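PDB 3K7Y: aspartate aminotransferase from Plasmodium falciparum, which probably catalyses the reversible, pyridoxal-phosphate-dependent transfer of an amino group from L-aspartate to 2-oxoglutarate, yielding oxaloacetate and L-glutamate. Local coordinates for residues 13-18 against 375-380; 150-155 against 355-360; 47-52 against 311-316. All coordinates share one frame; numbering follows the deposited sequence.

Contact 1 (13-18 against 375-380); sequences VDNILK and IINNGR
Asn15 and Asn377 meet through polar side chains whose amide planes stand 83° apart, yet no hydrogen bond joins them. Asn377 CG, anti to the carbonyl carbon and beside the backbone N (chi1 -54°), faces the helix, and Asn377 OD1 lies 3.1 Å from Asn15 CB. The side-chain carbonyl of Asn15 is taken within its own helix: Lys18 NZ donates to Asn15 OD1 over 2.8 Å, from above the carbonyl plane. Short amides suit both partly exposed places, Asn15 in the first helical turn and Asn377 in a beta turn, since they can pack through carbon atoms too.

Apolar packing comes from two isoleucines. Ile376 CG2 approaches Asn15 CB at 4.2 Å, and Ile16 CD1 reaches Arg380 NH2 at 3.6 Å, meeting the guanidinium obliquely. Asn185 binds its NH1, the Ser35 carbonyl its NH2, and Phe355 makes a cation-pi contact; about 6 Å from bound pyridoxal phosphate, Arg380 borders the cofactor pocket.

Gly379 N bonds to Ile376 O, closing a type I turn; the Gly379 phi of 115° suits glycine. Helix 15-23 thus packs on the loop between strands 373-374 and 380-382, with Ile16 also touching Arg283 of the second subunit.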
ATOM      1  N   VAL A  13      -8.684   9.148  17.896  1.00109.93           N
ATOM      2  CA  VAL A  13      -8.918   8.874  16.470  1.00109.70           C
ATOM      3  C   VAL A  13     -10.131   9.632  15.885  1.00110.44           C
ATOM      4  O   VAL A  13     -10.846  10.350  16.601  1.00111.47           O
ATOM      5  CB  VAL A  13      -9.035   7.355  16.191  1.00109.05           C
ATOM      6  CG1 VAL A  13      -7.693   6.794  15.720  1.00108.84           C
ATOM      7  CG2 VAL A  13      -9.553   6.609  17.421  1.00109.57           C
ATOM      8  N   ASP A  14     -10.340   9.478  14.578  1.00110.31           N
ATOM      9  CA  ASP A  14     -11.476  10.091  13.878  1.00111.02           C
ATOM     10  C   ASP A  14     -12.822   9.598  14.419  1.00111.77           C
ATOM     11  O   ASP A  14     -12.928   8.457  14.890  1.00112.00           O
ATOM     12  CB  ASP A  14     -11.387   9.821  12.366  1.00110.19           C
ATOM     13  CG  ASP A  14     -10.814   8.433  12.034  1.00110.39           C
ATOM     14  OD1 ASP A  14     -10.726   7.560  12.934  1.00111.39           O
ATOM     15  OD2 ASP A  14     -10.447   8.227  10.857  1.00110.22           O
ATOM     16  N   ASN A  15     -13.838  10.464  14.346  1.00112.24           N
ATOM     17  CA  ASN A  15     -15.207  10.138  14.764  1.00112.73           C
ATOM     18  C   ASN A  15     -15.609   8.717  14.347  1.00112.04           C
ATOM     19  O   ASN A  15     -16.265   7.994  15.100  1.00112.52           O
ATOM     20  CB  ASN A  15     -16.190  11.151  14.159  1.00113.12           C
ATOM     21  CG  ASN A  15     -16.024  12.573  14.719  1.00114.61           C
ATOM     22  OD1 ASN A  15     -15.014  12.911  15.345  1.00115.50           O
ATOM     23  ND2 ASN A  15     -17.029  13.418  14.473  1.00115.39           N
ATOM     24  N   ILE A  16     -15.164   8.338  13.148  1.00110.88           N
ATOM     25  CA  ILE A  16     -15.485   7.075  12.465  1.00110.14           C
ATOM     26  C   ILE A  16     -15.018   5.800  13.204  1.00109.82           C
ATOM     27  O   ILE A  16     -15.544   4.714  12.956  1.00109.66           O
ATOM     28  CB  ILE A  16     -14.931   7.126  10.985  1.00109.34           C
ATOM     29  CG1 ILE A  16     -16.065   7.088   9.932  1.00109.37           C
ATOM     30  CG2 ILE A  16     -13.759   6.136  10.752  1.00108.92           C
ATOM     31  CD1 ILE A  16     -16.468   5.704   9.415  1.00109.11           C
ATOM     32  N   LEU A  17     -14.049   5.940  14.110  1.00109.51           N
ATOM     33  CA  LEU A  17     -13.520   4.796  14.867  1.00109.32           C
ATOM     34  C   LEU A  17     -13.928   4.700  16.345  1.00110.07           C
ATOM     35  O   LEU A  17     -14.148   3.596  16.838  1.00110.48           O
ATOM     36  CB  LEU A  17     -11.996   4.684  14.722  1.00108.80           C
ATOM     37  CG  LEU A  17     -11.504   3.531  13.840  1.00107.98           C
ATOM     38  CD1 LEU A  17     -11.726   3.819  12.363  1.00106.72           C
ATOM     39  CD2 LEU A  17     -10.041   3.205  14.119  1.00107.60           C
ATOM     40  N   LYS A  18     -14.023   5.827  17.050  1.00110.17           N
ATOM     41  CA  LYS A  18     -14.556   5.819  18.422  1.00111.26           C
ATOM     42  C   LYS A  18     -15.871   5.044  18.430  1.00111.52           C
ATOM     43  O   LYS A  18     -16.247   4.430  19.435  1.00112.62           O
ATOM     44  CB  LYS A  18     -14.850   7.232  18.949  1.00111.98           C
ATOM     45  CG  LYS A  18     -13.882   8.337  18.558  1.00111.79           C
ATOM     46  CD  LYS A  18     -14.537   9.700  18.752  1.00112.24           C
ATOM     47  CE  LYS A  18     -13.672  10.822  18.220  1.00111.60           C
ATOM     48  NZ  LYS A  18     -14.495  12.035  17.986  1.00112.23           N
ATOM     49  N   ILE A 375     -24.415   5.570  15.115  1.00 64.35           N
ATOM     50  CA  ILE A 375     -24.600   6.625  14.122  1.00 62.43           C
ATOM     51  C   ILE A 375     -23.423   7.592  14.300  1.00 61.54           C
ATOM     52  O   ILE A 375     -22.939   7.745  15.410  1.00 62.07           O
ATOM     53  CB  ILE A 375     -25.941   7.344  14.418  1.00 61.96           C
ATOM     54  CG1 ILE A 375     -25.999   8.753  13.836  1.00 61.02           C
ATOM     55  CG2 ILE A 375     -26.142   7.442  15.932  1.00 64.09           C
ATOM     56  CD1 ILE A 375     -26.805   9.733  14.680  1.00 59.53           C
ATOM     57  N   ILE A 376     -22.957   8.239  13.236  1.00 60.50           N
ATOM     58  CA  ILE A 376     -21.826   9.165  13.380  1.00 60.85           C
ATOM     59  C   ILE A 376     -22.210  10.467  14.127  1.00 61.25           C
ATOM     60  O   ILE A 376     -23.342  10.944  14.050  1.00 60.59           O
ATOM     61  CB  ILE A 376     -21.108   9.464  12.021  1.00 60.73           C
ATOM     62  CG1 ILE A 376     -20.740   8.165  11.291  1.00 61.11           C
ATOM     63  CG2 ILE A 376     -19.855  10.329  12.214  1.00 60.41           C
ATOM     64  CD1 ILE A 376     -21.694   7.822  10.093  1.00 62.47           C
ATOM     65  N   ASN A 377     -21.242  11.014  14.859  1.00 62.54           N
ATOM     66  CA  ASN A 377     -21.380  12.249  15.657  1.00 63.58           C
ATOM     67  C   ASN A 377     -22.024  13.439  14.962  1.00 62.78           C
ATOM     68  O   ASN A 377     -22.555  14.327  15.637  1.00 63.79           O
ATOM     69  CB  ASN A 377     -19.999  12.694  16.171  1.00 65.38           C
ATOM     70  CG  ASN A 377     -19.285  11.594  16.925  1.00 68.42           C
ATOM     71  OD1 ASN A 377     -18.333  10.977  16.412  1.00 69.79           O
ATOM     72  ND2 ASN A 377     -19.767  11.305  18.144  1.00 69.96           N
ATOM     73  N   ASN A 378     -21.958  13.479  13.632  1.00 61.27           N
ATOM     74  CA  ASN A 378     -22.407  14.659  12.875  1.00 60.83           C
ATOM     75  C   ASN A 378     -23.798  14.574  12.212  1.00 59.86           C
ATOM     76  O   ASN A 378     -24.277  15.570  11.651  1.00 60.72           O
ATOM     77  CB  ASN A 378     -21.333  15.103  11.854  1.00 61.21           C
ATOM     78  CG  ASN A 378     -21.056  14.059  10.750  1.00 59.24           C
ATOM     79  OD1 ASN A 378     -20.099  14.202   9.996  1.00 59.14           O
ATOM     80  ND2 ASN A 378     -21.880  13.025  10.661  1.00 57.07           N
ATOM     81  N   GLY A 379     -24.427  13.400  12.282  1.00 58.22           N
ATOM     82  CA  GLY A 379     -25.690  13.163  11.617  1.00 57.69           C
ATOM     83  C   GLY A 379     -25.675  12.131  10.495  1.00 57.66           C
ATOM     84  O   GLY A 379     -26.735  11.647  10.117  1.00 57.74           O
ATOM     85  N   ARG A 380     -24.500  11.793   9.947  1.00 58.09           N
ATOM     86  CA  ARG A 380     -24.384  10.845   8.807  1.00 58.45           C
ATOM     87  C   ARG A 380     -24.965   9.452   9.097  1.00 58.87           C
ATOM     88  O   ARG A 380     -24.841   8.928  10.213  1.00 59.45           O
ATOM     89  CB  ARG A 380     -22.936  10.706   8.333  1.00 58.37           C
ATOM     90  CG  ARG A 380     -22.812  10.007   6.978  1.00 59.43           C
ATOM     91  CD  ARG A 380     -21.364   9.739   6.560  1.00 61.60           C
ATOM     92  NE  ARG A 380     -20.814   8.507   7.135  1.00 61.86           N
ATOM     93  CZ  ARG A 380     -19.587   8.044   6.900  1.00 63.02           C
ATOM     94  NH1 ARG A 380     -18.752   8.701   6.095  1.00 63.20           N
ATOM     95  NH2 ARG A 380     -19.190   6.908   7.469  1.00 63.88           N
TER

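Contact 2 (150-155 against 355-360); sequences NFFDYN and FSFVPL
Phe152 and Phe357 bring their rings together obliquely, with centroids 5.2 Å apart and planes at 59°. Phe357 CD2 lies over one face of the Phe152 ring, whereas Phe152 CE2 sits at the edge of the Phe357 ring, 3.7 Å from Phe357 CE2. Both residues have CG anti to the backbone N (chi1 -179° for Phe152, -174° for Phe357), which sets each CG on the side facing the other segment.

Beside this pair, Tyr154 CD1 packs on Pro359 CG at 3.9 Å, and Tyr154 OH approaches the rim of the other ring, 4.0 Å from Phe357 CZ. No hydrogen bond crosses the contact. Pro359, compact and apolar, touches Tyr154 and, by CG, Phe152, and its CD rests over one face of Phe357. Flat, apolar rings suit a buried centre, while Tyr154 suits the exposed rim, its ring packing on proline and its polar OH lying at the edge of Phe357.

The next shell positions these groups. Phe152 CD2 lies over a face of the Tyr154 ring, offset toward the rim, and Tyr154 also leans on Pro130. Asp153 OD1 accepts from Leu156 N, and OD2 from Asn160 ND2; Gln351 NE2 binds the carbonyl of Phe357. The end of strand 145-153, from the large mixed sheet, and the residue after it pack on strand 355-357, which pairs antiparallel with strand 380-382, and on the nearby Pro359.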
ATOM      1  N   ASN A 150     -17.692  27.375   1.052  1.00 67.27           N
ATOM      2  CA  ASN A 150     -19.128  27.201   1.330  1.00 66.63           C
ATOM      3  C   ASN A 150     -19.695  26.122   0.451  1.00 64.81           C
ATOM      4  O   ASN A 150     -19.329  26.024  -0.711  1.00 64.26           O
ATOM      5  CB  ASN A 150     -19.916  28.458   0.974  1.00 68.19           C
ATOM      6  CG  ASN A 150     -19.655  29.604   1.904  1.00 70.82           C
ATOM      7  OD1 ASN A 150     -20.114  29.605   3.049  1.00 73.00           O
ATOM      8  ND2 ASN A 150     -18.954  30.621   1.410  1.00 72.51           N
ATOM      9  N   PHE A 151     -20.622  25.335   0.970  1.00 63.58           N
ATOM     10  CA  PHE A 151     -21.221  24.315   0.132  1.00 61.78           C
ATOM     11  C   PHE A 151     -22.619  23.927   0.573  1.00 62.27           C
ATOM     12  O   PHE A 151     -23.605  24.494   0.116  1.00 63.15           O
ATOM     13  CB  PHE A 151     -20.314  23.090   0.069  1.00 60.14           C
ATOM     14  CG  PHE A 151     -20.671  22.135  -1.015  1.00 57.00           C
ATOM     15  CD1 PHE A 151     -20.395  22.442  -2.336  1.00 54.61           C
ATOM     16  CD2 PHE A 151     -21.266  20.917  -0.719  1.00 55.48           C
ATOM     17  CE1 PHE A 151     -20.713  21.563  -3.354  1.00 53.97           C
ATOM     18  CE2 PHE A 151     -21.602  20.028  -1.727  1.00 54.71           C
ATOM     19  CZ  PHE A 151     -21.332  20.352  -3.054  1.00 54.34           C
ATOM     20  N   PHE A 152     -22.687  22.943   1.452  1.00 61.66           N
ATOM     21  CA  PHE A 152     -23.935  22.413   1.932  1.00 61.90           C
ATOM     22  C   PHE A 152     -24.647  23.483   2.746  1.00 63.71           C
ATOM     23  O   PHE A 152     -24.007  24.182   3.536  1.00 63.83           O
ATOM     24  CB  PHE A 152     -23.606  21.209   2.791  1.00 60.92           C
ATOM     25  CG  PHE A 152     -24.783  20.536   3.354  1.00 58.53           C
ATOM     26  CD1 PHE A 152     -25.552  19.709   2.577  1.00 56.46           C
ATOM     27  CD2 PHE A 152     -25.105  20.700   4.677  1.00 57.64           C
ATOM     28  CE1 PHE A 152     -26.652  19.066   3.101  1.00 56.41           C
ATOM     29  CE2 PHE A 152     -26.196  20.063   5.212  1.00 58.19           C
ATOM     30  CZ  PHE A 152     -26.976  19.241   4.416  1.00 57.58           C
ATOM     31  N   ASP A 153     -25.956  23.639   2.525  1.00 65.54           N
ATOM     32  CA  ASP A 153     -26.742  24.613   3.295  1.00 67.68           C
ATOM     33  C   ASP A 153     -27.413  23.909   4.451  1.00 68.28           C
ATOM     34  O   ASP A 153     -28.209  22.990   4.261  1.00 68.33           O
ATOM     35  CB  ASP A 153     -27.775  25.363   2.452  1.00 68.93           C
ATOM     36  CG  ASP A 153     -28.485  26.450   3.251  1.00 71.47           C
ATOM     37  OD1 ASP A 153     -29.335  26.110   4.104  1.00 72.69           O
ATOM     38  OD2 ASP A 153     -28.168  27.642   3.041  1.00 73.71           O
ATOM     39  N   TYR A 154     -27.078  24.350   5.653  1.00 68.99           N
ATOM     40  CA  TYR A 154     -27.382  23.560   6.829  1.00 69.60           C
ATOM     41  C   TYR A 154     -28.837  23.660   7.220  1.00 71.48           C
ATOM     42  O   TYR A 154     -29.374  22.730   7.821  1.00 72.11           O
ATOM     43  CB  TYR A 154     -26.440  23.908   7.985  1.00 69.52           C
ATOM     44  CG  TYR A 154     -25.219  22.998   8.059  1.00 67.45           C
ATOM     45  CD1 TYR A 154     -25.219  21.874   8.878  1.00 66.92           C
ATOM     46  CD2 TYR A 154     -24.080  23.244   7.298  1.00 66.13           C
ATOM     47  CE1 TYR A 154     -24.119  21.031   8.950  1.00 65.33           C
ATOM     48  CE2 TYR A 154     -22.962  22.395   7.364  1.00 64.38           C
ATOM     49  CZ  TYR A 154     -22.995  21.293   8.196  1.00 64.39           C
ATOM     50  OH  TYR A 154     -21.913  20.441   8.285  1.00 63.37           O
ATOM     51  N   ASN A 155     -29.485  24.763   6.849  1.00 72.66           N
ATOM     52  CA  ASN A 155     -30.895  24.931   7.169  1.00 74.28           C
ATOM     53  C   ASN A 155     -31.842  24.512   6.059  1.00 74.55           C
ATOM     54  O   ASN A 155     -32.881  23.921   6.333  1.00 75.99           O
ATOM     55  CB  ASN A 155     -31.204  26.315   7.721  1.00 75.35           C
ATOM     56  CG  ASN A 155     -31.047  26.366   9.225  1.00 76.72           C
ATOM     57  OD1 ASN A 155     -29.933  26.379   9.752  1.00 77.37           O
ATOM     58  ND2 ASN A 155     -32.167  26.371   9.929  1.00 79.30           N
ATOM     59  N   PHE A 355     -25.157   7.065   2.112  1.00 63.09           N
ATOM     60  CA  PHE A 355     -25.666   7.637   3.366  1.00 62.60           C
ATOM     61  C   PHE A 355     -26.844   8.599   3.209  1.00 62.59           C
ATOM     62  O   PHE A 355     -27.200   9.012   2.109  1.00 63.05           O
ATOM     63  CB  PHE A 355     -24.570   8.404   4.127  1.00 62.17           C
ATOM     64  CG  PHE A 355     -23.235   7.735   4.143  1.00 61.30           C
ATOM     65  CD1 PHE A 355     -22.987   6.669   4.984  1.00 61.75           C
ATOM     66  CD2 PHE A 355     -22.212   8.199   3.328  1.00 60.28           C
ATOM     67  CE1 PHE A 355     -21.735   6.063   4.986  1.00 61.88           C
ATOM     68  CE2 PHE A 355     -20.973   7.605   3.327  1.00 58.26           C
ATOM     69  CZ  PHE A 355     -20.730   6.541   4.149  1.00 59.77           C
ATOM     70  N   SER A 356     -27.438   8.951   4.341  1.00 61.99           N
ATOM     71  CA  SER A 356     -28.207  10.180   4.441  1.00 61.71           C
ATOM     72  C   SER A 356     -27.520  11.051   5.490  1.00 60.78           C
ATOM     73  O   SER A 356     -26.767  10.538   6.318  1.00 60.64           O
ATOM     74  CB  SER A 356     -29.665   9.904   4.807  1.00 62.51           C
ATOM     75  OG  SER A 356     -30.436   9.675   3.641  1.00 63.18           O
ATOM     76  N   PHE A 357     -27.756  12.359   5.430  1.00 60.02           N
ATOM     77  CA  PHE A 357     -27.108  13.306   6.320  1.00 59.06           C
ATOM     78  C   PHE A 357     -28.182  14.156   6.994  1.00 59.75           C
ATOM     79  O   PHE A 357     -28.841  14.971   6.337  1.00 60.59           O
ATOM     80  CB  PHE A 357     -26.141  14.177   5.517  1.00 58.80           C
ATOM     81  CG  PHE A 357     -25.288  15.109   6.352  1.00 58.48           C
ATOM     82  CD1 PHE A 357     -24.613  14.652   7.480  1.00 57.73           C
ATOM     83  CD2 PHE A 357     -25.115  16.436   5.964  1.00 57.88           C
ATOM     84  CE1 PHE A 357     -23.817  15.520   8.232  1.00 58.20           C
ATOM     85  CE2 PHE A 357     -24.322  17.305   6.704  1.00 58.36           C
ATOM     86  CZ  PHE A 357     -23.672  16.851   7.838  1.00 58.43           C
ATOM     87  N   VAL A 358     -28.369  13.949   8.299  1.00 59.18           N
ATOM     88  CA  VAL A 358     -29.405  14.645   9.057  1.00 59.38           C
ATOM     89  C   VAL A 358     -28.766  15.428  10.212  1.00 59.59           C
ATOM     90  O   VAL A 358     -28.683  14.915  11.332  1.00 59.97           O
ATOM     91  CB  VAL A 358     -30.458  13.626   9.608  1.00 59.85           C
ATOM     92  CG1 VAL A 358     -31.628  14.325  10.331  1.00 60.23           C
ATOM     93  CG2 VAL A 358     -30.985  12.744   8.493  1.00 59.49           C
ATOM     94  N   PRO A 359     -28.297  16.666   9.953  1.00 59.76           N
ATOM     95  CA  PRO A 359     -27.592  17.385  11.026  1.00 60.42           C
ATOM     96  C   PRO A 359     -28.337  17.353  12.358  1.00 61.27           C
ATOM     97  O   PRO A 359     -27.724  17.143  13.415  1.00 61.35           O
ATOM     98  CB  PRO A 359     -27.470  18.808  10.469  1.00 61.03           C
ATOM     99  CG  PRO A 359     -27.319  18.594   8.989  1.00 60.34           C
ATOM    100  CD  PRO A 359     -28.199  17.383   8.663  1.00 59.97           C
ATOM    101  N   LEU A 360     -29.653  17.506  12.294  1.00 62.11           N
ATOM    102  CA  LEU A 360     -30.511  17.426  13.475  1.00 63.38           C
ATOM    103  C   LEU A 360     -30.150  16.302  14.466  1.00 63.47           C
ATOM    104  O   LEU A 360     -30.300  16.457  15.682  1.00 64.23           O
ATOM    105  CB  LEU A 360     -31.962  17.281  13.035  1.00 63.37           C
ATOM    106  CG  LEU A 360     -32.884  17.406  14.233  1.00 65.52           C
ATOM    107  CD1 LEU A 360     -32.893  18.852  14.732  1.00 67.79           C
ATOM    108  CD2 LEU A 360     -34.280  16.897  13.911  1.00 67.17           C
TER

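Contact 3 (47-52 against 311-316); sequences HIFDSV and IKELSQ
Phe49 and Glu313 are the nearest residues by backbone, their CA atoms 7.4 Å apart, where the chain leading into helix 50-62 passes one turn of helix 304-335. Their side chains slide past each other in opposite directions. Glu313 runs extended beyond CG, with CD anti (chi2 167°), and its carboxylate ends at the start of the other helix. There Ser51 OG donates to Glu313 OE1 at 3.2 Å, nearly in line with the C-O bond, and Asp50 N gives a weak hydrogen bond of 3.3 Å to Glu313 OE2. A weak hydrogen bond also links Ser51 OG to Leu306 O.

Phe49 takes the apolar part. The edge of its ring meets Glu313 OE2 and Leu314 N, with Phe49 CD1 3.6 Å from Glu313 CB. His47 CE1 sits over the centre of one ring face, and Trp310 makes an edge-to-face pair with Phe49.

Glutamate suits the place because it combines a long aliphatic stem with two acceptors. Its position at the N-terminal end of helix 50-62 would tend to favour the negative charge, whereas Asp50 OD1, 4.6 Å from Glu313 OE2, would oppose it, so the bonds from Ser51 and the Asp50 amide probably offset some of that repulsion.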
ATOM      1  N   HIS A  47     -21.721  -6.863   1.782  1.00 92.54           N
ATOM      2  CA  HIS A  47     -22.124  -7.183   0.420  1.00 92.00           C
ATOM      3  C   HIS A  47     -20.990  -7.734  -0.441  1.00 90.87           C
ATOM      4  O   HIS A  47     -19.812  -7.461  -0.181  1.00 89.72           O
ATOM      5  CB  HIS A  47     -22.707  -5.946  -0.264  1.00 91.38           C
ATOM      6  CG  HIS A  47     -23.147  -6.193  -1.672  1.00 91.88           C
ATOM      7  ND1 HIS A  47     -22.589  -5.542  -2.750  1.00 90.53           N
ATOM      8  CD2 HIS A  47     -24.071  -7.045  -2.183  1.00 93.83           C
ATOM      9  CE1 HIS A  47     -23.168  -5.961  -3.862  1.00 91.99           C
ATOM     10  NE2 HIS A  47     -24.071  -6.873  -3.544  1.00 94.02           N
ATOM     11  N   ILE A  48     -21.362  -8.512  -1.463  1.00 90.79           N
ATOM     12  CA  ILE A  48     -20.440  -8.892  -2.540  1.00 89.33           C
ATOM     13  C   ILE A  48     -21.159  -9.389  -3.798  1.00 89.97           C
ATOM     14  O   ILE A  48     -22.086 -10.177  -3.708  1.00 91.39           O
ATOM     15  CB  ILE A  48     -19.326  -9.898  -2.063  1.00 89.42           C
ATOM     16  CG1 ILE A  48     -18.166  -9.948  -3.083  1.00 88.20           C
ATOM     17  CG2 ILE A  48     -19.921 -11.283  -1.708  1.00 90.65           C
ATOM     18  CD1 ILE A  48     -16.813  -9.702  -2.485  1.00 85.53           C
ATOM     19  N   PHE A  49     -20.709  -8.924  -4.961  1.00 88.71           N
ATOM     20  CA  PHE A  49     -21.248  -9.337  -6.255  1.00 89.65           C
ATOM     21  C   PHE A  49     -20.957 -10.804  -6.608  1.00 91.07           C
ATOM     22  O   PHE A  49     -20.230 -11.490  -5.894  1.00 91.02           O
ATOM     23  CB  PHE A  49     -20.679  -8.436  -7.351  1.00 88.67           C
ATOM     24  CG  PHE A  49     -21.113  -7.011  -7.249  1.00 87.07           C
ATOM     25  CD1 PHE A  49     -22.249  -6.570  -7.910  1.00 88.09           C
ATOM     26  CD2 PHE A  49     -20.387  -6.106  -6.491  1.00 84.55           C
ATOM     27  CE1 PHE A  49     -22.654  -5.238  -7.806  1.00 87.51           C
ATOM     28  CE2 PHE A  49     -20.782  -4.785  -6.384  1.00 83.49           C
ATOM     29  CZ  PHE A  49     -21.909  -4.345  -7.045  1.00 84.49           C
ATOM     30  N   ASP A  50     -21.538 -11.279  -7.708  1.00 92.39           N
ATOM     31  CA  ASP A  50     -21.195 -12.586  -8.258  1.00 93.84           C
ATOM     32  C   ASP A  50     -20.157 -12.418  -9.355  1.00 93.24           C
ATOM     33  O   ASP A  50     -19.246 -13.232  -9.486  1.00 93.49           O
ATOM     34  CB  ASP A  50     -22.436 -13.301  -8.804  1.00 96.43           C
ATOM     35  CG  ASP A  50     -23.193 -14.073  -7.730  1.00 97.55           C
ATOM     36  OD1 ASP A  50     -23.497 -13.502  -6.661  1.00 97.07           O
ATOM     37  OD2 ASP A  50     -23.499 -15.259  -7.967  1.00 99.17           O
ATOM     38  N   SER A  51     -20.302 -11.348 -10.134  1.00 92.57           N
ATOM     39  CA  SER A  51     -19.291 -10.943 -11.116  1.00 91.82           C
ATOM     40  C   SER A  51     -17.904 -10.930 -10.491  1.00 90.12           C
ATOM     41  O   SER A  51     -16.941 -11.410 -11.080  1.00 90.26           O
ATOM     42  CB  SER A  51     -19.610  -9.552 -11.667  1.00 90.80           C
ATOM     43  OG  SER A  51     -20.844  -9.543 -12.358  1.00 92.55           O
ATOM     44  N   VAL A  52     -17.823 -10.381  -9.284  1.00 88.88           N
ATOM     45  CA  VAL A  52     -16.570 -10.278  -8.546  1.00 87.46           C
ATOM     46  C   VAL A  52     -16.067 -11.634  -8.073  1.00 88.68           C
ATOM     47  O   VAL A  52     -14.880 -11.929  -8.216  1.00 88.38           O
ATOM     48  CB  VAL A  52     -16.675  -9.277  -7.378  1.00 85.82           C
ATOM     49  CG1 VAL A  52     -15.604  -9.542  -6.341  1.00 84.74           C
ATOM     50  CG2 VAL A  52     -16.574  -7.847  -7.904  1.00 83.47           C
ATOM     51  N   ILE A 311     -22.466  -4.239 -13.874  1.00 86.05           N
ATOM     52  CA  ILE A 311     -23.248  -2.995 -14.087  1.00 85.18           C
ATOM     53  C   ILE A 311     -24.729  -3.138 -13.706  1.00 86.32           C
ATOM     54  O   ILE A 311     -25.299  -2.244 -13.059  1.00 85.47           O
ATOM     55  CB  ILE A 311     -23.197  -2.499 -15.548  1.00 85.99           C
ATOM     56  CG1 ILE A 311     -21.787  -2.100 -15.946  1.00 84.40           C
ATOM     57  CG2 ILE A 311     -24.134  -1.308 -15.755  1.00 85.71           C
ATOM     58  CD1 ILE A 311     -21.585  -2.123 -17.444  1.00 86.17           C
ATOM     59  N   LYS A 312     -25.336  -4.254 -14.120  1.00 88.16           N
ATOM     60  CA  LYS A 312     -26.720  -4.559 -13.786  1.00 89.70           C
ATOM     61  C   LYS A 312     -26.935  -4.653 -12.273  1.00 88.32           C
ATOM     62  O   LYS A 312     -27.703  -3.864 -11.731  1.00 87.78           O
ATOM     63  CB  LYS A 312     -27.220  -5.818 -14.518  1.00 92.82           C
ATOM     64  CG  LYS A 312     -27.766  -5.591 -15.957  1.00 95.63           C
ATOM     65  CD  LYS A 312     -29.186  -4.990 -15.976  1.00 97.88           C
ATOM     66  CE  LYS A 312     -29.841  -5.033 -17.373  1.00101.37           C
ATOM     67  NZ  LYS A 312     -30.847  -6.139 -17.595  1.00104.11           N
ATOM     68  N   GLU A 313     -26.259  -5.587 -11.594  1.00 87.93           N
ATOM     69  CA  GLU A 313     -26.363  -5.713 -10.124  1.00 87.00           C
ATOM     70  C   GLU A 313     -26.069  -4.357  -9.472  1.00 84.06           C
ATOM     71  O   GLU A 313     -26.688  -3.988  -8.467  1.00 83.68           O
ATOM     72  CB  GLU A 313     -25.397  -6.763  -9.552  1.00 87.29           C
ATOM     73  CG  GLU A 313     -25.503  -8.203 -10.090  1.00 91.97           C
ATOM     74  CD  GLU A 313     -24.285  -9.070  -9.694  1.00 94.94           C
ATOM     75  OE1 GLU A 313     -23.494  -9.471 -10.588  1.00 96.22           O
ATOM     76  OE2 GLU A 313     -24.109  -9.332  -8.479  1.00 95.20           O
ATOM     77  N   LEU A 314     -25.123  -3.625 -10.061  1.00 81.83           N
ATOM     78  CA  LEU A 314     -24.803  -2.281  -9.635  1.00 78.98           C
ATOM     79  C   LEU A 314     -26.005  -1.369  -9.804  1.00 78.98           C
ATOM     80  O   LEU A 314     -26.399  -0.693  -8.855  1.00 78.16           O
ATOM     81  CB  LEU A 314     -23.594  -1.736 -10.398  1.00 77.94           C
ATOM     82  CG  LEU A 314     -23.010  -0.360 -10.018  1.00 76.15           C
ATOM     83  CD1 LEU A 314     -23.874   0.791 -10.591  1.00 78.00           C
ATOM     84  CD2 LEU A 314     -22.774  -0.185  -8.511  1.00 72.51           C
ATOM     85  N   SER A 315     -26.588  -1.341 -10.999  1.00 79.99           N
ATOM     86  CA  SER A 315     -27.785  -0.518 -11.233  1.00 80.39           C
ATOM     87  C   SER A 315     -28.963  -0.916 -10.334  1.00 81.29           C
ATOM     88  O   SER A 315     -29.672  -0.050  -9.806  1.00 80.70           O
ATOM     89  CB  SER A 315     -28.204  -0.555 -12.695  1.00 82.08           C
ATOM     90  OG  SER A 315     -28.922   0.618 -13.005  1.00 81.37           O
ATOM     91  N   GLN A 316     -29.152  -2.232 -10.178  1.00 82.73           N
ATOM     92  CA  GLN A 316     -30.066  -2.829  -9.190  1.00 83.42           C
ATOM     93  C   GLN A 316     -29.735  -2.439  -7.739  1.00 81.27           C
ATOM     94  O   GLN A 316     -30.596  -2.505  -6.866  1.00 81.56           O
ATOM     95  CB  GLN A 316     -30.084  -4.364  -9.317  1.00 85.21           C
ATOM     96  CG  GLN A 316     -31.332  -4.959  -9.978  1.00 88.90           C
ATOM     97  CD  GLN A 316     -31.179  -5.247 -11.479  1.00 91.62           C
ATOM     98  OE1 GLN A 316     -30.094  -5.580 -11.954  1.00 92.39           O
ATOM     99  NE2 GLN A 316     -32.282  -5.140 -12.222  1.00 93.09           N
TER

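How the contacts relate
From the N terminus the chain lays down 13-18, then 47-52, then 150-155, and only much later their partners. Segment 311-316 closes contact 3, 355-360 closes contact 2 and 375-380 closes contact 1. Contact 1 therefore encloses the other two, whereas contacts 2 and 3 cross. Contact 1 ties the N-terminal helix to a late loop, contact 3 joins helix 50-62 to the long helix 304-335, and contact 2 links the large mixed sheet with the small antiparallel pair. Contacts 1 and 2 touch where Arg380 meets Phe355 and where the 378-380 backbone meets Phe357, while contact 3 stands apart, about 13 Å from contact 2 by nearest atoms. Contacts 1 and 3 both reach the second subunit.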